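Local coordinates for SusD homolog (Bacteroides thetaiotaomicron, PDB 4MRU), which probably binds glycans at the cell surface, mucin O-glycans being the likely ligands, as a SusD-like outer-membrane lipoprotein with a TPR-like helical fold, at residues Y69-N73 / V445-R451; L79-T84 / L462-E468; Q288-M294 / T309-N313. The contacts are given in a common frame with arbitrary orientation. Where two conformers were deposited one is given. Residues are numbered along the deposited sequence.

The three contacts lie in a SusD-like chain built mainly on helices, with very little strand. Interaction 1 joins two loops, interaction 2 two segments leading into helices, and interaction 3 the chain leaving strand 289-290 with the loop after helix 304-309. Interactions 1 and 2 are neighbours, with centres about 17 Å apart and segments that alternate along the sequence. Both bring the late part of the chain, between helices 427-437 and 466-471, against the early part leading into helix 81-100. They touch through Y69, whose CE2 is 3.6 Å from CD2 of L462. Interaction 3 is a local contact nested within both long loops, its centre about 23 Å from interaction 1 and 33 Å from interaction 2.

Interaction 1: Y69-N73 / V445-R451; sequences YSTYN and VVVNKGR. With EDO (1,2-ethanediol), chain G.
A type I beta turn, Y69 to Y72, closed by Y72 N to Y69 O at 2.9 Å, packs against the irregular loop 445-451 of this SusD-like fold. It is plain loop-to-loop packing, joining the loop before helix 81-100 to the one between helices 427-437 and 466-471. Y72, the last residue of the turn, has positive phi (73/18). The closest CA pairs are T71 with N448 (5.3 Å) and Y72 with G450 (4.4 Å). A single direct hydrogen bond crosses, K449 N to T71 O at 2.9 Å; G450 CA adds a CH...O contact of 3.3 Å to Y72 O, at a place where a CB would collide with Y72 CB. N448 OD1, chi1 t, accepts from G450 N, two residues on (2.8 Å), an Asx turn, and lies 3.4 Å from Y72 CD2 at the ring edge. T71 is p, so OG1 donates to N73 OD1 (2.7 Å); N73 is p as well, and its ND2 lies 3.5 Å from K449 CD. K449, chi1 m and then extended, carries NZ away to N299. Y72, chi1 m, lays its ring beside V445, chi1 m, with CZ 3.6 Å from CG1. S70 OG turns to E60. One water joins Y72 O to R451 N, another Y72 OH to V445 N. Y72 OH also meets O2 of a 1,2-ethanediol, probably from the crystallisation liquor, in a very short hydrogen bond of 2.4 Å.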
loop_
_atom_site.group_PDB
_atom_site.type_symbol
_atom_site.label_atom_id
_atom_site.label_comp_id
_atom_site.label_asym_id
_atom_site.label_seq_id
_atom_site.Cartn_x
_atom_site.Cartn_y
_atom_site.Cartn_z
ATOM N N TYR A 69 -10.072 7.511 11.625
ATOM C CA TYR A 69 -9.808 7.400 10.213
ATOM C C TYR A 69 -10.954 6.628 9.548
ATOM O O TYR A 69 -11.454 7.067 8.482
ATOM C CB TYR A 69 -8.473 6.706 9.921
ATOM C CG TYR A 69 -7.226 7.587 10.065
ATOM C CD1 TYR A 69 -6.662 7.859 11.304
ATOM C CD2 TYR A 69 -6.632 8.146 8.948
ATOM C CE1 TYR A 69 -5.508 8.645 11.418
ATOM C CE2 TYR A 69 -5.502 8.950 9.051
ATOM C CZ TYR A 69 -4.947 9.200 10.273
ATOM O OH TYR A 69 -3.818 9.962 10.321
ATOM N N SER A 70 -11.417 5.532 10.166
ATOM C CA SER A 70 -12.418 4.641 9.494
ATOM C C SER A 70 -13.781 5.318 9.250
ATOM O O SER A 70 -14.515 4.930 8.322
ATOM C CB SER A 70 -12.624 3.364 10.267
ATOM O OG SER A 70 -13.110 3.649 11.546
ATOM N N THR A 71 -14.092 6.331 10.050
ATOM C CA THR A 71 -15.350 7.108 9.884
ATOM C C THR A 71 -15.128 8.471 9.202
ATOM O O THR A 71 -16.035 9.320 9.157
ATOM C CB THR A 71 -16.096 7.264 11.226
ATOM O OG1 THR A 71 -15.240 7.824 12.228
ATOM C CG2 THR A 71 -16.636 5.904 11.656
ATOM N N TYR A 72 -13.937 8.645 8.664
ATOM C CA TYR A 72 -13.533 9.783 7.820
ATOM C C TYR A 72 -13.354 11.086 8.603
ATOM O O TYR A 72 -13.324 12.161 8.001
ATOM C CB TYR A 72 -14.514 9.991 6.636
ATOM C CG TYR A 72 -14.749 8.791 5.731
ATOM C CD1 TYR A 72 -13.858 7.746 5.641
ATOM C CD2 TYR A 72 -15.891 8.720 4.938
ATOM C CE1 TYR A 72 -14.058 6.708 4.742
ATOM C CE2 TYR A 72 -16.134 7.648 4.087
ATOM C CZ TYR A 72 -15.212 6.623 4.007
ATOM O OH TYR A 72 -15.438 5.578 3.143
ATOM N N ASN A 73 -13.211 10.984 9.930
ATOM C CA ASN A 73 -13.061 12.176 10.760
ATOM C C ASN A 73 -11.940 11.971 11.757
ATOM O O ASN A 73 -12.110 12.209 12.940
ATOM C CB ASN A 73 -14.381 12.564 11.443
ATOM C CG ASN A 73 -14.797 11.598 12.516
ATOM O OD1 ASN A 73 -14.522 10.396 12.448
ATOM N ND2 ASN A 73 -15.456 12.126 13.529
ATOM N N VAL A 445 -18.838 2.634 4.480
ATOM C CA VAL A 445 -18.876 2.903 5.899
ATOM C C VAL A 445 -20.352 3.081 6.320
ATOM O O VAL A 445 -21.206 3.456 5.511
ATOM C CB VAL A 445 -18.057 4.142 6.337
ATOM C CG1 VAL A 445 -16.601 3.984 5.940
ATOM C CG2 VAL A 445 -18.644 5.423 5.744
ATOM N N VAL A 446 -20.617 2.826 7.598
ATOM C CA VAL A 446 -21.918 3.110 8.170
ATOM C C VAL A 446 -22.037 4.554 8.660
ATOM O O VAL A 446 -22.982 5.260 8.340
ATOM C CB VAL A 446 -22.187 2.124 9.320
ATOM C CG1 VAL A 446 -23.527 2.432 9.937
ATOM C CG2 VAL A 446 -22.098 0.692 8.773
ATOM N N VAL A 447 -21.064 4.961 9.465
ATOM C CA VAL A 447 -21.000 6.274 10.019
ATOM C C VAL A 447 -20.012 7.112 9.211
ATOM O O VAL A 447 -18.791 6.919 9.289
ATOM C CB VAL A 447 -20.563 6.202 11.483
ATOM C CG1 VAL A 447 -20.569 7.590 12.097
ATOM C CG2 VAL A 447 -21.500 5.304 12.294
ATOM N N ASN A 448 -20.552 7.990 8.367
ATOM C CA ASN A 448 -19.728 8.870 7.528
ATOM C C ASN A 448 -19.702 10.210 8.159
ATOM O O ASN A 448 -20.631 11.018 7.967
ATOM C CB ASN A 448 -20.243 8.960 6.072
ATOM C CG ASN A 448 -19.403 9.888 5.240
ATOM O OD1 ASN A 448 -18.550 10.655 5.776
ATOM N ND2 ASN A 448 -19.675 9.911 3.929
ATOM N N LYS A 449 -18.655 10.458 8.943
ATOM C CA LYS A 449 -18.495 11.735 9.619
ATOM C C LYS A 449 -17.483 12.582 8.897
ATOM O O LYS A 449 -16.992 13.560 9.461
ATOM C CB LYS A 449 -18.086 11.515 11.082
ATOM C CG LYS A 449 -19.199 10.999 11.988
ATOM C CD LYS A 449 -18.575 10.451 13.280
ATOM C CE LYS A 449 -19.584 10.335 14.425
ATOM N NZ LYS A 449 -18.973 9.710 15.651
ATOM N N GLY A 450 -17.238 12.274 7.619
ATOM C CA GLY A 450 -16.318 13.069 6.808
ATOM C C GLY A 450 -16.809 14.461 6.401
ATOM O O GLY A 450 -18.011 14.747 6.399
ATOM N N ARG A 451 -15.847 15.336 6.077
ATOM C CA ARG A 451 -16.119 16.663 5.570
ATOM C C ARG A 451 -15.838 16.645 4.072
ATOM O O ARG A 451 -14.684 16.441 3.659
ATOM C CB ARG A 451 -15.228 17.698 6.266
ATOM C CG ARG A 451 -15.774 19.099 6.057
ATOM C CD ARG A 451 -14.745 20.106 5.613
ATOM N NE ARG A 451 -15.433 21.308 5.127
ATOM C CZ ARG A 451 -15.915 22.280 5.903
ATOM N NH1 ARG A 451 -15.771 22.244 7.226
ATOM N NH2 ARG A 451 -16.519 23.313 5.346
HETATM C C1 EDO G . -14.923 2.121 1.607
HETATM O O1 EDO G . -13.559 1.835 1.309
HETATM C C2 EDO G . -15.055 2.567 3.055
HETATM O O2 EDO G . -14.089 3.596 3.381
HETATM O O HOH W 1 -16.394 7.783 14.701
HETATM O O HOH W 2 -13.086 14.637 6.794
HETATM O O HOH W 3 -17.771 4.337 2.510
#

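Interaction 2: L79-T84 / L462-E468; sequences LKAPFT and LMYPNEE
This is a buried, largely apolar contact between two segments that lead into helices: 79-84 runs into helix 81-100, and 462-468 is an extended strip that enters helix 466-471, within the TPR-like helical fold of SusD homologs. In the first segment a wider pi-type turn lies at 81-84; separately, T84 N bonds to K80 O at 2.8 Å. L462 to P465 are extended (psi near 150°) before the chain coils at N466, with E468 N to P465 O at 3.0 Å. The CA atoms come closest at L79 and P465, 5.2 Å apart. L79, rotamer mt, reaches CD2 to within 4.1 Å of L462 CD2 and CD1 to within 4.2 Å of CE of selenomethionine M463. P82 CG lies 4.2 Å from L462 CD1, and helix 40-54 packs on both P82 and L462. F83, chi1 t, presents its ring face to the edge of Y464 (chi1 m) in an offset edge-to-face pair, with centroids 5.8 Å apart and planes at 73°. P465 CD makes an off-centre CH-pi contact, 4.2 Å from the F83 centroid. Y464 OH bonds to P127 O, and E468 OE1 to Y149. No direct hydrogen bond spans the segments; waters do the polar bridging. One links L79 O (2.5 Å) to M463 O (2.8 Å), and the other sits 2.6 Å from both T84 OG1 and E468 OE2.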
loop_
_atom_site.group_PDB
_atom_site.type_symbol
_atom_site.label_atom_id
_atom_site.label_comp_id
_atom_site.label_asym_id
_atom_site.label_seq_id
_atom_site.Cartn_x
_atom_site.Cartn_y
_atom_site.Cartn_z
ATOM N N LEU A 79 -3.538 13.319 12.400
ATOM C CA LEU A 79 -3.100 13.525 11.011
ATOM C C LEU A 79 -1.609 13.867 10.854
ATOM O O LEU A 79 -1.101 13.951 9.750
ATOM C CB LEU A 79 -3.919 14.663 10.372
ATOM C CG LEU A 79 -5.389 14.416 10.072
ATOM C CD1 LEU A 79 -6.035 15.748 9.657
ATOM C CD2 LEU A 79 -5.577 13.368 9.005
ATOM N N LYS A 80 -0.934 14.106 11.958
ATOM C CA LYS A 80 0.455 14.488 11.951
ATOM C C LYS A 80 1.396 13.427 11.416
ATOM O O LYS A 80 2.283 13.734 10.614
ATOM C CB LYS A 80 0.901 14.852 13.393
ATOM C CG LYS A 80 2.240 15.547 13.417
ATOM C CD LYS A 80 2.658 15.948 14.823
ATOM C CE LYS A 80 3.979 16.728 14.830
ATOM N NZ LYS A 80 5.075 15.864 15.323
ATOM N N ALA A 81 1.232 12.182 11.843
ATOM C CA ALA A 81 2.311 11.180 11.661
ATOM C C ALA A 81 2.591 10.781 10.206
ATOM O O ALA A 81 3.739 10.733 9.814
ATOM C CB ALA A 81 2.038 9.935 12.491
ATOM N N PRO A 82 1.550 10.528 9.386
ATOM C CA PRO A 82 1.878 10.110 8.003
ATOM C C PRO A 82 2.520 11.181 7.082
ATOM O O PRO A 82 2.931 10.861 5.970
ATOM C CB PRO A 82 0.515 9.687 7.438
ATOM C CG PRO A 82 -0.355 9.477 8.648
ATOM C CD PRO A 82 0.097 10.525 9.614
ATOM N N PHE A 83 2.527 12.430 7.508
ATOM C CA PHE A 83 3.067 13.561 6.721
ATOM C C PHE A 83 4.255 14.115 7.445
ATOM O O PHE A 83 5.404 13.963 6.999
ATOM C CB PHE A 83 1.997 14.654 6.500
ATOM C CG PHE A 83 2.465 15.823 5.650
ATOM C CD1 PHE A 83 3.088 16.888 6.230
ATOM C CD2 PHE A 83 2.248 15.842 4.296
ATOM C CE1 PHE A 83 3.522 17.962 5.474
ATOM C CE2 PHE A 83 2.682 16.895 3.523
ATOM C CZ PHE A 83 3.321 17.957 4.110
ATOM N N THR A 84 3.991 14.721 8.597
ATOM C CA THR A 84 5.029 15.450 9.305
ATOM C C THR A 84 6.126 14.516 9.847
ATOM O O THR A 84 7.304 14.799 9.700
ATOM C CB THR A 84 4.451 16.264 10.464
ATOM O OG1 THR A 84 3.459 17.190 9.972
ATOM C CG2 THR A 84 5.573 17.059 11.198
ATOM N N LEU A 462 -5.769 11.880 2.205
ATOM C CA LEU A 462 -5.739 12.438 3.557
ATOM C C LEU A 462 -5.531 13.956 3.510
ATOM O O LEU A 462 -4.891 14.466 2.595
ATOM C CB LEU A 462 -4.606 11.870 4.410
ATOM C CG LEU A 462 -4.804 10.622 5.193
ATOM C CD1 LEU A 462 -3.618 10.405 6.155
ATOM C CD2 LEU A 462 -6.127 10.682 5.947
HETATM N N MSE A 463 -5.990 14.623 4.557
HETATM C CA MSE A 463 -5.911 16.070 4.671
HETATM C C MSE A 463 -4.590 16.450 5.280
HETATM O O MSE A 463 -4.049 15.699 6.062
HETATM C CB MSE A 463 -7.028 16.619 5.563
HETATM C CG MSE A 463 -8.391 16.324 4.957
HETATM SE SE MSE A 463 -9.085 14.632 5.717
HETATM C CE MSE A 463 -9.646 15.303 7.494
ATOM N N TYR A 464 -4.057 17.605 4.906
ATOM C CA TYR A 464 -2.771 18.061 5.448
ATOM C C TYR A 464 -2.887 18.331 6.936
ATOM O O TYR A 464 -3.949 18.637 7.404
ATOM C CB TYR A 464 -2.295 19.312 4.747
ATOM C CG TYR A 464 -1.991 19.082 3.261
ATOM C CD1 TYR A 464 -1.035 18.162 2.857
ATOM C CD2 TYR A 464 -2.621 19.819 2.289
ATOM C CE1 TYR A 464 -0.708 17.993 1.506
ATOM C CE2 TYR A 464 -2.335 19.645 0.931
ATOM C CZ TYR A 464 -1.371 18.759 0.542
ATOM O OH TYR A 464 -1.102 18.639 -0.809
ATOM N N PRO A 465 -1.806 18.127 7.681
ATOM C CA PRO A 465 -1.900 18.276 9.139
ATOM C C PRO A 465 -2.021 19.734 9.538
ATOM O O PRO A 465 -1.572 20.636 8.803
ATOM C CB PRO A 465 -0.578 17.672 9.649
ATOM C CG PRO A 465 0.344 17.701 8.525
ATOM C CD PRO A 465 -0.478 17.685 7.252
ATOM N N ASN A 466 -2.557 19.972 10.732
ATOM C CA ASN A 466 -2.771 21.323 11.186
ATOM C C ASN A 466 -1.457 22.123 11.359
ATOM O O ASN A 466 -1.462 23.348 11.262
ATOM C CB ASN A 466 -3.543 21.355 12.507
ATOM C CG ASN A 466 -4.162 22.733 12.773
ATOM O OD1 ASN A 466 -5.021 23.191 12.030
ATOM N ND2 ASN A 466 -3.731 23.374 13.816
ATOM N N GLU A 467 -0.366 21.432 11.652
ATOM C CA GLU A 467 0.957 22.037 11.720
ATOM C C GLU A 467 1.281 22.803 10.419
ATOM O O GLU A 467 1.835 23.899 10.437
ATOM C CB GLU A 467 2.022 20.975 11.982
ATOM C CG GLU A 467 1.972 20.373 13.391
ATOM C CD GLU A 467 0.828 19.360 13.651
ATOM O OE1 GLU A 467 0.025 19.019 12.750
ATOM O OE2 GLU A 467 0.721 18.871 14.794
ATOM N N GLU A 468 0.910 22.237 9.291
ATOM C CA GLU A 468 1.164 22.915 8.042
ATOM C C GLU A 468 0.388 24.211 7.960
ATOM O O GLU A 468 0.924 25.245 7.484
ATOM C CB GLU A 468 0.841 21.999 6.881
ATOM C CG GLU A 468 1.887 20.895 6.735
ATOM C CD GLU A 468 3.276 21.406 6.411
ATOM O OE1 GLU A 468 3.488 21.952 5.280
ATOM O OE2 GLU A 468 4.169 21.252 7.277
HETATM O O HOH W 4 -2.025 14.258 7.445
HETATM O O HOH W 5 4.402 19.439 9.082
#

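Interaction 3: Q288-M294 / T309-N313; sequences QEGYYGM and TSYSN. With EDO (1,2-ethanediol), chain M.
Segment 309-313, a loop leaving helix 304-309, runs beside the mostly extended chain 288-294, and the nearest CA atoms are those of Y292 and Y311, 4.9 Å apart. At S310 (-93/-10) the carbonyl O accepts from Q288 NE2 at 2.9 Å and almost straight (174°); Q288, chi1 m and chi2 t, reaches across to it. S310 OG turns back to D306 O. The chain then extends at Y311 (-126/148), whose ring, chi1 m and chi2 -76°, has CB of selenomethionine M294 over its face, 3.8 Å from the centroid in a CH-pi contact. The phenol OH continues to D383. S312, also extended, is held twice by Y292: S312 N donates to Y292 O at 2.9 Å, and Y292 N donates to S312 OG at 3.0 Å, with chi1 of S312 at m. That hydroxyl has a further bond to T281 O. On the other segment, Y292, chi1 m, folds its OH back to accept from E289 N at 3.1 Å, and Y291 N bonds O1 of a 1,2-ethanediol, probably from the crystallisation liquor, at 2.8 Å. The whole is a local loop closure, bringing the end of helix 304-309 back onto the chain that leaves the small antiparallel hairpin of strands 283-284 and 289-290.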
loop_
_atom_site.group_PDB
_atom_site.type_symbol
_atom_site.label_atom_id
_atom_site.label_comp_id
_atom_site.label_asym_id
_atom_site.label_seq_id
_atom_site.Cartn_x
_atom_site.Cartn_y
_atom_site.Cartn_z
ATOM N N GLN A 288 -19.272 -19.255 17.560
ATOM C CA GLN A 288 -18.298 -18.952 16.518
ATOM C C GLN A 288 -17.196 -20.046 16.303
ATOM O O GLN A 288 -16.575 -20.518 17.259
ATOM C CB GLN A 288 -17.621 -17.626 16.874
ATOM C CG GLN A 288 -18.581 -16.414 16.821
ATOM C CD GLN A 288 -17.885 -15.037 16.906
ATOM O OE1 GLN A 288 -17.969 -14.361 17.907
ATOM N NE2 GLN A 288 -17.200 -14.648 15.858
ATOM N N GLU A 289 -16.920 -20.408 15.060
ATOM C CA GLU A 289 -15.700 -21.182 14.745
ATOM C C GLU A 289 -15.257 -20.812 13.333
ATOM O O GLU A 289 -15.937 -21.179 12.386
ATOM C CB GLU A 289 -15.940 -22.679 14.870
ATOM N N GLY A 290 -14.215 -19.985 13.171
ATOM C CA GLY A 290 -13.787 -19.626 11.832
ATOM C C GLY A 290 -13.200 -18.246 11.742
ATOM O O GLY A 290 -12.686 -17.720 12.729
ATOM N N TYR A 291 -13.321 -17.639 10.546
ATOM C CA TYR A 291 -12.752 -16.345 10.265
ATOM C C TYR A 291 -13.882 -15.310 10.216
ATOM O O TYR A 291 -14.862 -15.509 9.517
ATOM C CB TYR A 291 -12.031 -16.397 8.951
ATOM C CG TYR A 291 -10.954 -17.472 8.958
ATOM C CD1 TYR A 291 -9.768 -17.259 9.630
ATOM C CD2 TYR A 291 -11.128 -18.663 8.281
ATOM C CE1 TYR A 291 -8.774 -18.234 9.662
ATOM C CE2 TYR A 291 -10.140 -19.669 8.300
ATOM C CZ TYR A 291 -8.974 -19.448 8.989
ATOM O OH TYR A 291 -7.974 -20.378 8.991
ATOM N N TYR A 292 -13.746 -14.256 11.005
ATOM C CA TYR A 292 -14.775 -13.226 11.155
ATOM C C TYR A 292 -14.147 -11.844 11.056
ATOM O O TYR A 292 -13.045 -11.596 11.588
ATOM C CB TYR A 292 -15.463 -13.373 12.499
ATOM C CG TYR A 292 -16.220 -14.656 12.694
ATOM C CD1 TYR A 292 -15.588 -15.768 13.231
ATOM C CD2 TYR A 292 -17.578 -14.771 12.348
ATOM C CE1 TYR A 292 -16.259 -16.952 13.405
ATOM C CE2 TYR A 292 -18.279 -15.968 12.567
ATOM C CZ TYR A 292 -17.615 -17.046 13.106
ATOM O OH TYR A 292 -18.221 -18.280 13.290
ATOM N N GLY A 293 -14.849 -10.950 10.377
ATOM C CA GLY A 293 -14.378 -9.601 10.143
ATOM C C GLY A 293 -15.318 -8.590 10.723
ATOM O O GLY A 293 -16.509 -8.869 10.859
HETATM N N MSE A 294 -14.750 -7.439 11.099
HETATM C CA MSE A 294 -15.495 -6.338 11.682
HETATM C C MSE A 294 -15.841 -5.325 10.603
HETATM O O MSE A 294 -15.015 -4.984 9.762
HETATM C CB MSE A 294 -14.615 -5.703 12.773
HETATM C CG MSE A 294 -15.261 -4.560 13.556
HETATM SE SE MSE A 294 -13.874 -3.278 14.208
HETATM C CE MSE A 294 -12.602 -4.564 14.923
ATOM N N THR A 309 -12.434 -9.898 20.916
ATOM C CA THR A 309 -12.598 -11.369 20.952
ATOM C C THR A 309 -13.545 -11.935 19.885
ATOM O O THR A 309 -13.495 -13.118 19.617
ATOM C CB THR A 309 -13.073 -11.850 22.334
ATOM O OG1 THR A 309 -14.320 -11.228 22.658
ATOM C CG2 THR A 309 -12.015 -11.536 23.449
ATOM N N SER A 310 -14.380 -11.112 19.270
ATOM C CA SER A 310 -15.395 -11.634 18.344
ATOM C C SER A 310 -14.960 -11.655 16.885
ATOM O O SER A 310 -15.685 -12.164 16.024
ATOM C CB SER A 310 -16.653 -10.792 18.449
ATOM O OG SER A 310 -17.133 -10.864 19.774
ATOM N N TYR A 311 -13.819 -11.027 16.601
ATOM C CA TYR A 311 -13.313 -10.899 15.243
ATOM C C TYR A 311 -11.880 -11.419 15.147
ATOM O O TYR A 311 -11.118 -11.330 16.082
ATOM C CB TYR A 311 -13.378 -9.437 14.774
ATOM C CG TYR A 311 -14.777 -8.921 14.892
ATOM C CD1 TYR A 311 -15.746 -9.289 13.972
ATOM C CD2 TYR A 311 -15.129 -8.054 15.911
ATOM C CE1 TYR A 311 -17.051 -8.840 14.091
ATOM C CE2 TYR A 311 -16.425 -7.605 16.046
ATOM C CZ TYR A 311 -17.393 -8.008 15.136
ATOM O OH TYR A 311 -18.687 -7.562 15.262
ATOM N N SER A 312 -11.557 -11.969 13.991
ATOM C CA SER A 312 -10.220 -12.460 13.696
ATOM C C SER A 312 -9.187 -11.341 13.838
ATOM O O SER A 312 -9.472 -10.192 13.516
ATOM C CB SER A 312 -10.173 -13.027 12.272
ATOM O OG SER A 312 -10.947 -14.186 12.156
ATOM N N ASN A 313 -7.988 -11.727 14.250
ATOM C CA ASN A 313 -6.783 -10.910 14.165
ATOM C C ASN A 313 -5.991 -11.282 12.930
ATOM O O ASN A 313 -6.208 -12.336 12.351
ATOM C CB ASN A 313 -5.913 -11.160 15.402
ATOM C CG ASN A 313 -4.831 -10.118 15.609
ATOM O OD1 ASN A 313 -4.695 -9.156 14.868
ATOM N ND2 ASN A 313 -4.042 -10.334 16.623
HETATM C C1 EDO M . -15.980 -19.428 7.895
HETATM O O1 EDO M . -14.869 -19.145 8.739
HETATM C C2 EDO M . -17.187 -19.552 8.797
HETATM O O2 EDO M . -17.198 -18.323 9.515
#